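PDB 3KQF: enoyl-CoA hydratase/isomerase family protein, which catalyses the reversible addition of water across the 2,3 double bond of 2-enoyl-CoA thioesters, giving 3-hydroxyacyl-CoA, a reaction typical of fatty acid beta-oxidation. Local coordinates for the interface of chains A and B. Coordinates in Å, arbitrary orientation; residue numbers count along the deposited sequence, not the author numbering. Chains: chain A/B, Enoyl-CoA hydratase/isomerase family protein.

Contact 1 and contact 2 are neighbouring parts of one interface, the centres of their C-alpha atoms about 7 Å apart. Both are built on helix 160-169 of chain B and share A:Asp125, A:Phe126 and B:Tyr168. Contact 1 sets one side of that helix against strands 126-130 and 186-188 and helix 193-206 of chain A; contact 2 sets another side against helix 209-222. The helix thus lies in a composite surface of its neighbour. The interface is not an exact two-fold, and the assembly holds three copies, which fits the cyclic trimer that recurs in the crotonase family, often paired into hexamers.

Contact 1: the interface of chains A and B. Residues chain A 125-127, 185-186, 200, 204; chain B 161-162, 165, 168-169.
The carboxylate of A:Glu185 is gripped by two hydrogen bonds from A:Arg127, backbone N to OE1 at 2.8 Å and guanidinium NH1 to OE2 at 3.1 Å, at a subunit interface of the crotonase fold. This residue also turns its backbone carbonyl to the neighbour, and arginine suits such an acceptor because its guanidinium can donate in several directions. B:Arg162 NH2 meets the carbonyl oxygen O of A:Glu185 at 2.7 Å, on a lone pair and with 147° at the hydrogen. Its NH1 donates to B:Glu165 OE1 at 2.8 Å, which fixes the group's rotation while NH1 lies over a face of the A:Phe186 ring, 4.4 Å from the centroid. A:Ile200 CD1 covers the opposite face.

B:Glu165 starts with CG anti to its backbone N (chi1 -179°) and bends at CG, so the methylene CG touches A:Phe186 CE2 at 3.6 Å. Its CB sits over a face of A:Phe126, near the rim. B:Thr169 spends its hydroxyl OG1 on B:Glu165 O, turning methyl CG2 to A:Ile204 CG1 at 3.7 Å.

At the other end of the patch, the phenol B:Tyr168 OH lies 2.8 Å from A:Asp125 OD1 and comes from above the carboxylate plane; ring and carboxylate are turned 66° apart, with CG of the aspartate at the ring's edge.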
loop_
_atom_site.group_PDB
_atom_site.type_symbol
_atom_site.label_atom_id
_atom_site.label_comp_id
_atom_site.label_asym_id
_atom_site.label_seq_id
_atom_site.Cartn_x
_atom_site.Cartn_y
_atom_site.Cartn_z
ATOM N N ASP A 125 15.508 -3.105 4.269
ATOM C CA ASP A 125 14.920 -1.921 3.617
ATOM C C ASP A 125 14.338 -2.224 2.235
ATOM O O ASP A 125 13.266 -1.740 1.903
ATOM C CB ASP A 125 15.945 -0.796 3.524
ATOM C CG ASP A 125 16.332 -0.258 4.883
ATOM O OD1 ASP A 125 15.666 0.695 5.336
ATOM O OD2 ASP A 125 17.211 -0.839 5.545
ATOM N N PHE A 126 15.097 -2.920 1.385
ATOM C CA PHE A 126 14.575 -3.396 0.091
ATOM C C PHE A 126 15.292 -4.671 -0.327
ATOM O O PHE A 126 16.298 -5.071 0.291
ATOM C CB PHE A 126 14.497 -2.317 -1.009
ATOM C CG PHE A 126 15.807 -1.724 -1.378
ATOM C CD1 PHE A 126 16.564 -2.264 -2.415
ATOM C CD2 PHE A 126 16.277 -0.613 -0.703
ATOM C CE1 PHE A 126 17.775 -1.712 -2.758
ATOM C CE2 PHE A 126 17.490 -0.040 -1.051
ATOM C CZ PHE A 126 18.242 -0.589 -2.080
ATOM N N ARG A 127 14.749 -5.302 -1.368
ATOM C CA ARG A 127 15.131 -6.626 -1.790
ATOM C C ARG A 127 15.452 -6.780 -3.276
ATOM O O ARG A 127 14.759 -6.246 -4.143
ATOM C CB ARG A 127 13.923 -7.527 -1.464
ATOM C CG ARG A 127 13.634 -7.699 0.029
ATOM C CD ARG A 127 12.126 -7.787 0.371
ATOM N NE ARG A 127 11.501 -6.475 0.188
ATOM C CZ ARG A 127 11.589 -5.457 1.062
ATOM N NH1 ARG A 127 11.026 -4.291 0.780
ATOM N NH2 ARG A 127 12.249 -5.594 2.199
ATOM N N GLU A 185 12.048 -5.644 -5.090
ATOM C CA GLU A 185 12.194 -4.421 -5.878
ATOM C C GLU A 185 12.990 -4.596 -7.163
ATOM O O GLU A 185 12.816 -3.811 -8.104
ATOM C CB GLU A 185 12.769 -3.289 -5.006
ATOM C CG GLU A 185 11.760 -2.725 -3.951
ATOM C CD GLU A 185 11.483 -3.655 -2.774
ATOM O OE1 GLU A 185 12.320 -4.544 -2.457
ATOM O OE2 GLU A 185 10.418 -3.477 -2.129
ATOM N N PHE A 186 13.862 -5.607 -7.193
ATOM C CA PHE A 186 14.657 -5.941 -8.390
ATOM C C PHE A 186 14.742 -7.463 -8.580
ATOM O O PHE A 186 14.716 -8.220 -7.600
ATOM C CB PHE A 186 16.089 -5.418 -8.256
ATOM C CG PHE A 186 16.181 -3.933 -8.017
ATOM C CD1 PHE A 186 16.303 -3.044 -9.087
ATOM C CD2 PHE A 186 16.153 -3.430 -6.736
ATOM C CE1 PHE A 186 16.397 -1.666 -8.864
ATOM C CE2 PHE A 186 16.251 -2.044 -6.500
ATOM C CZ PHE A 186 16.352 -1.172 -7.555
ATOM N N ILE A 200 24.235 -1.231 -6.332
ATOM C CA ILE A 200 23.193 -0.411 -5.674
ATOM C C ILE A 200 23.709 0.071 -4.318
ATOM O O ILE A 200 23.535 1.237 -3.968
ATOM C CB ILE A 200 21.863 -1.166 -5.526
ATOM C CG1 ILE A 200 21.279 -1.441 -6.907
ATOM C CG2 ILE A 200 20.864 -0.359 -4.677
ATOM C CD1 ILE A 200 20.010 -2.257 -6.878
ATOM N N ILE A 204 24.265 4.068 -3.009
ATOM C CA ILE A 204 23.749 4.598 -1.730
ATOM C C ILE A 204 24.908 5.086 -0.860
ATOM O O ILE A 204 24.813 6.143 -0.226
ATOM C CB ILE A 204 22.878 3.551 -1.001
ATOM C CG1 ILE A 204 21.646 3.244 -1.847
ATOM C CG2 ILE A 204 22.456 4.069 0.374
ATOM C CD1 ILE A 204 20.799 2.042 -1.368
ATOM N N GLY B 161 9.051 -0.081 0.706
ATOM C CA GLY B 161 10.202 -0.639 0.017
ATOM C C GLY B 161 10.671 0.160 -1.182
ATOM O O GLY B 161 11.876 0.432 -1.342
ATOM N N ARG B 162 9.736 0.538 -2.040
ATOM C CA ARG B 162 10.104 1.299 -3.240
ATOM C C ARG B 162 10.458 2.738 -2.861
ATOM O O ARG B 162 11.349 3.324 -3.454
ATOM C CB ARG B 162 8.994 1.279 -4.295
ATOM C CG ARG B 162 9.381 1.991 -5.585
ATOM C CD ARG B 162 10.606 1.357 -6.246
ATOM N NE ARG B 162 10.321 0.021 -6.749
ATOM C CZ ARG B 162 11.204 -0.760 -7.361
ATOM N NH1 ARG B 162 12.459 -0.365 -7.521
ATOM N NH2 ARG B 162 10.832 -1.939 -7.821
ATOM N N GLU B 165 14.039 2.627 -1.626
ATOM C CA GLU B 165 14.964 2.470 -2.757
ATOM C C GLU B 165 15.152 3.793 -3.502
ATOM O O GLU B 165 16.288 4.251 -3.713
ATOM C CB GLU B 165 14.457 1.325 -3.686
ATOM C CG GLU B 165 15.321 1.013 -4.892
ATOM C CD GLU B 165 15.020 1.871 -6.117
ATOM O OE1 GLU B 165 13.843 1.920 -6.578
ATOM O OE2 GLU B 165 15.981 2.429 -6.665
ATOM N N TYR B 168 16.799 6.586 -0.936
ATOM C CA TYR B 168 18.182 6.288 -0.555
ATOM C C TYR B 168 19.119 6.455 -1.739
ATOM O O TYR B 168 20.198 6.977 -1.576
ATOM C CB TYR B 168 18.404 4.876 -0.008
ATOM C CG TYR B 168 17.641 4.501 1.215
ATOM C CD1 TYR B 168 17.083 5.454 2.039
ATOM C CD2 TYR B 168 17.571 3.172 1.606
ATOM C CE1 TYR B 168 16.373 5.091 3.170
ATOM C CE2 TYR B 168 16.897 2.795 2.751
ATOM C CZ TYR B 168 16.305 3.759 3.536
ATOM O OH TYR B 168 15.621 3.392 4.681
ATOM N N THR B 169 18.707 5.979 -2.905
ATOM C CA THR B 169 19.541 6.106 -4.119
ATOM C C THR B 169 19.468 7.478 -4.766
ATOM O O THR B 169 20.437 7.927 -5.416
ATOM C CB THR B 169 19.164 5.062 -5.196
ATOM O OG1 THR B 169 17.815 5.274 -5.637
ATOM C CG2 THR B 169 19.333 3.630 -4.656
#

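Contact 2: the interface of chains A and B. Residues chain A 104, 125-126, 215-216, 219-220; chain B 155, 160, 163-164, 167-168.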
loop_
_atom_site.group_PDB
_atom_site.type_symbol
_atom_site.label_atom_id
_atom_site.label_comp_id
_atom_site.label_asym_id
_atom_site.label_seq_id
_atom_site.Cartn_x
_atom_site.Cartn_y
_atom_site.Cartn_z
ATOM N N PRO A 104 21.036 1.562 5.580
ATOM C CA PRO A 104 20.117 0.787 4.736
ATOM C C PRO A 104 20.620 -0.676 4.652
ATOM O O PRO A 104 21.839 -0.922 4.633
ATOM C CB PRO A 104 20.253 1.463 3.373
ATOM C CG PRO A 104 20.589 2.859 3.682
ATOM C CD PRO A 104 21.536 2.752 4.864
ATOM N N ASP A 125 15.508 -3.105 4.269
ATOM C CA ASP A 125 14.920 -1.921 3.617
ATOM C C ASP A 125 14.338 -2.224 2.235
ATOM O O ASP A 125 13.266 -1.740 1.903
ATOM C CB ASP A 125 15.945 -0.796 3.524
ATOM C CG ASP A 125 16.332 -0.258 4.883
ATOM O OD1 ASP A 125 15.666 0.695 5.336
ATOM O OD2 ASP A 125 17.211 -0.839 5.545
ATOM N N PHE A 126 15.097 -2.920 1.385
ATOM C CA PHE A 126 14.575 -3.396 0.091
ATOM C C PHE A 126 15.292 -4.671 -0.327
ATOM O O PHE A 126 16.298 -5.071 0.291
ATOM C CB PHE A 126 14.497 -2.317 -1.009
ATOM C CG PHE A 126 15.807 -1.724 -1.378
ATOM C CD1 PHE A 126 16.564 -2.264 -2.415
ATOM C CD2 PHE A 126 16.277 -0.613 -0.703
ATOM C CE1 PHE A 126 17.775 -1.712 -2.758
ATOM C CE2 PHE A 126 17.490 -0.040 -1.051
ATOM C CZ PHE A 126 18.242 -0.589 -2.080
ATOM N N ALA A 215 16.985 9.844 6.447
ATOM C CA ALA A 215 15.884 9.405 5.563
ATOM C C ALA A 215 15.320 8.075 6.044
ATOM O O ALA A 215 14.099 7.880 6.073
ATOM C CB ALA A 215 16.337 9.296 4.093
ATOM N N LYS A 216 16.202 7.133 6.393
ATOM C CA LYS A 216 15.735 5.845 6.902
ATOM C C LYS A 216 14.892 6.058 8.156
ATOM O O LYS A 216 13.813 5.506 8.275
ATOM C CB LYS A 216 16.905 4.870 7.156
ATOM C CG LYS A 216 16.440 3.546 7.789
ATOM C CD LYS A 216 17.471 2.444 7.829
ATOM C CE LYS A 216 16.869 1.134 8.372
ATOM N NZ LYS A 216 17.862 0.023 8.349
ATOM N N ILE A 219 11.403 7.914 7.170
ATOM C CA ILE A 219 10.488 7.008 6.454
ATOM C C ILE A 219 9.961 5.888 7.382
ATOM O O ILE A 219 8.774 5.713 7.518
ATOM C CB ILE A 219 11.180 6.354 5.229
ATOM C CG1 ILE A 219 11.599 7.411 4.187
ATOM C CG2 ILE A 219 10.255 5.295 4.598
ATOM C CD1 ILE A 219 12.594 6.893 3.099
ATOM N N SER A 220 10.867 5.192 8.062
ATOM C CA SER A 220 10.511 3.998 8.855
ATOM C C SER A 220 9.633 4.329 10.028
ATOM O O SER A 220 8.776 3.539 10.396
ATOM C CB SER A 220 11.766 3.275 9.350
ATOM O OG SER A 220 12.651 2.996 8.273
ATOM N N PRO B 155 6.102 6.967 0.559
ATOM C CA PRO B 155 5.825 5.602 1.050
ATOM C C PRO B 155 4.317 5.299 1.211
ATOM O O PRO B 155 3.881 4.141 1.044
ATOM C CB PRO B 155 6.565 5.547 2.383
ATOM C CG PRO B 155 6.794 6.963 2.786
ATOM C CD PRO B 155 6.940 7.729 1.503
ATOM N N VAL B 160 6.589 1.238 1.408
ATOM C CA VAL B 160 7.870 1.572 2.038
ATOM C C VAL B 160 9.121 1.105 1.283
ATOM O O VAL B 160 10.121 1.828 1.198
ATOM C CB VAL B 160 7.904 1.055 3.482
ATOM C CG1 VAL B 160 7.795 -0.480 3.517
ATOM C CG2 VAL B 160 9.156 1.520 4.192
ATOM N N ALA B 163 9.756 3.299 -1.883
ATOM C CA ALA B 163 10.041 4.686 -1.437
ATOM C C ALA B 163 11.461 4.773 -0.876
ATOM O O ALA B 163 12.207 5.743 -1.150
ATOM C CB ALA B 163 9.012 5.150 -0.382
ATOM N N LYS B 164 11.847 3.760 -0.108
ATOM C CA LYS B 164 13.204 3.669 0.434
ATOM C C LYS B 164 14.240 3.553 -0.689
ATOM O O LYS B 164 15.219 4.298 -0.694
ATOM C CB LYS B 164 13.351 2.535 1.447
ATOM C CG LYS B 164 12.625 2.810 2.826
ATOM C CD LYS B 164 12.786 1.652 3.739
ATOM C CE LYS B 164 12.401 1.980 5.183
ATOM N NZ LYS B 164 12.733 0.867 6.104
ATOM N N ILE B 167 14.432 6.974 -2.525
ATOM C CA ILE B 167 14.982 8.069 -1.709
ATOM C C ILE B 167 16.454 7.823 -1.326
ATOM O O ILE B 167 17.270 8.763 -1.382
ATOM C CB ILE B 167 14.105 8.366 -0.476
ATOM C CG1 ILE B 167 12.767 8.995 -0.929
ATOM C CG2 ILE B 167 14.842 9.346 0.469
ATOM C CD1 ILE B 167 11.686 9.110 0.154
ATOM N N TYR B 168 16.799 6.586 -0.936
ATOM C CA TYR B 168 18.182 6.288 -0.555
ATOM C C TYR B 168 19.119 6.455 -1.739
ATOM O O TYR B 168 20.198 6.977 -1.576
ATOM C CB TYR B 168 18.404 4.876 -0.008
ATOM C CG TYR B 168 17.641 4.501 1.215
ATOM C CD1 TYR B 168 17.083 5.454 2.039
ATOM C CD2 TYR B 168 17.571 3.172 1.606
ATOM C CE1 TYR B 168 16.373 5.091 3.170
ATOM C CE2 TYR B 168 16.897 2.795 2.751
ATOM C CZ TYR B 168 16.305 3.759 3.536
ATOM O OH TYR B 168 15.621 3.392 4.681
HETATM O O HOH W 1 12.972 -0.005 8.954
#
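This is a mixed polar and apolar, helix-to-helix subunit interface: helix 160-169 of chain B packs against helix 209-222 of chain A and the loop residues A:Pro104 and A:Asp125, joining two subunits of what is probably the family's trimer. Its polar heart is B:Lys164, whose length lets a helix residue reach an acceptor across the interface. CG stands beside the backbone N (chi1 -72°) and the chain is extended beyond it, crossing A:Asp125 at about a right angle. The ammonium NZ forms a salt bridge with A:Asp125 OD1 at 3.0 Å, coming from above the carboxylate plane, and so shares this oxygen with B:Tyr168.

The other oxygen stays within chain A: A:Lys216 NZ reaches A:Asp125 OD2 at 3.0 Å along the syn lone pair. With a lysine at each oxygen the aspartate is held against rotation, and the nearby positive charges would be expected to keep it ionised.

The B:Tyr168 ring is flanked on both faces, near the rim each time. A:Pro104, a rigid and flat-sided residue, lays CG 3.6 Å above one face, while carbonyl O of B:Lys164 lies over the other. The methylenes of A:Lys216 pass beside the phenol oxygen, its chain extended with CG anti to the backbone N (chi1 176°).

A:Ile219 carries the greasy side of the patch and has the most surface hidden here, 87 Å². Its CD1 meets B:Ile167 CD1 tip to tip at 3.8 Å, and its CG2 branch rests on B:Lys164 CG at 3.9 Å, so the lysine stem serves as apolar packing.

A:Ser220, one turn beyond A:Lys216 on the helix, offers a short hydroxyl that can donate and accept at once. Its OG donates to carbonyl O of A:Lys216, which orients it to accept from B:Lys164 NZ at 3.0 Å, and water 1 joins A:Ser220 OG to B:Lys164 NZ, 3.0 Å from that nitrogen.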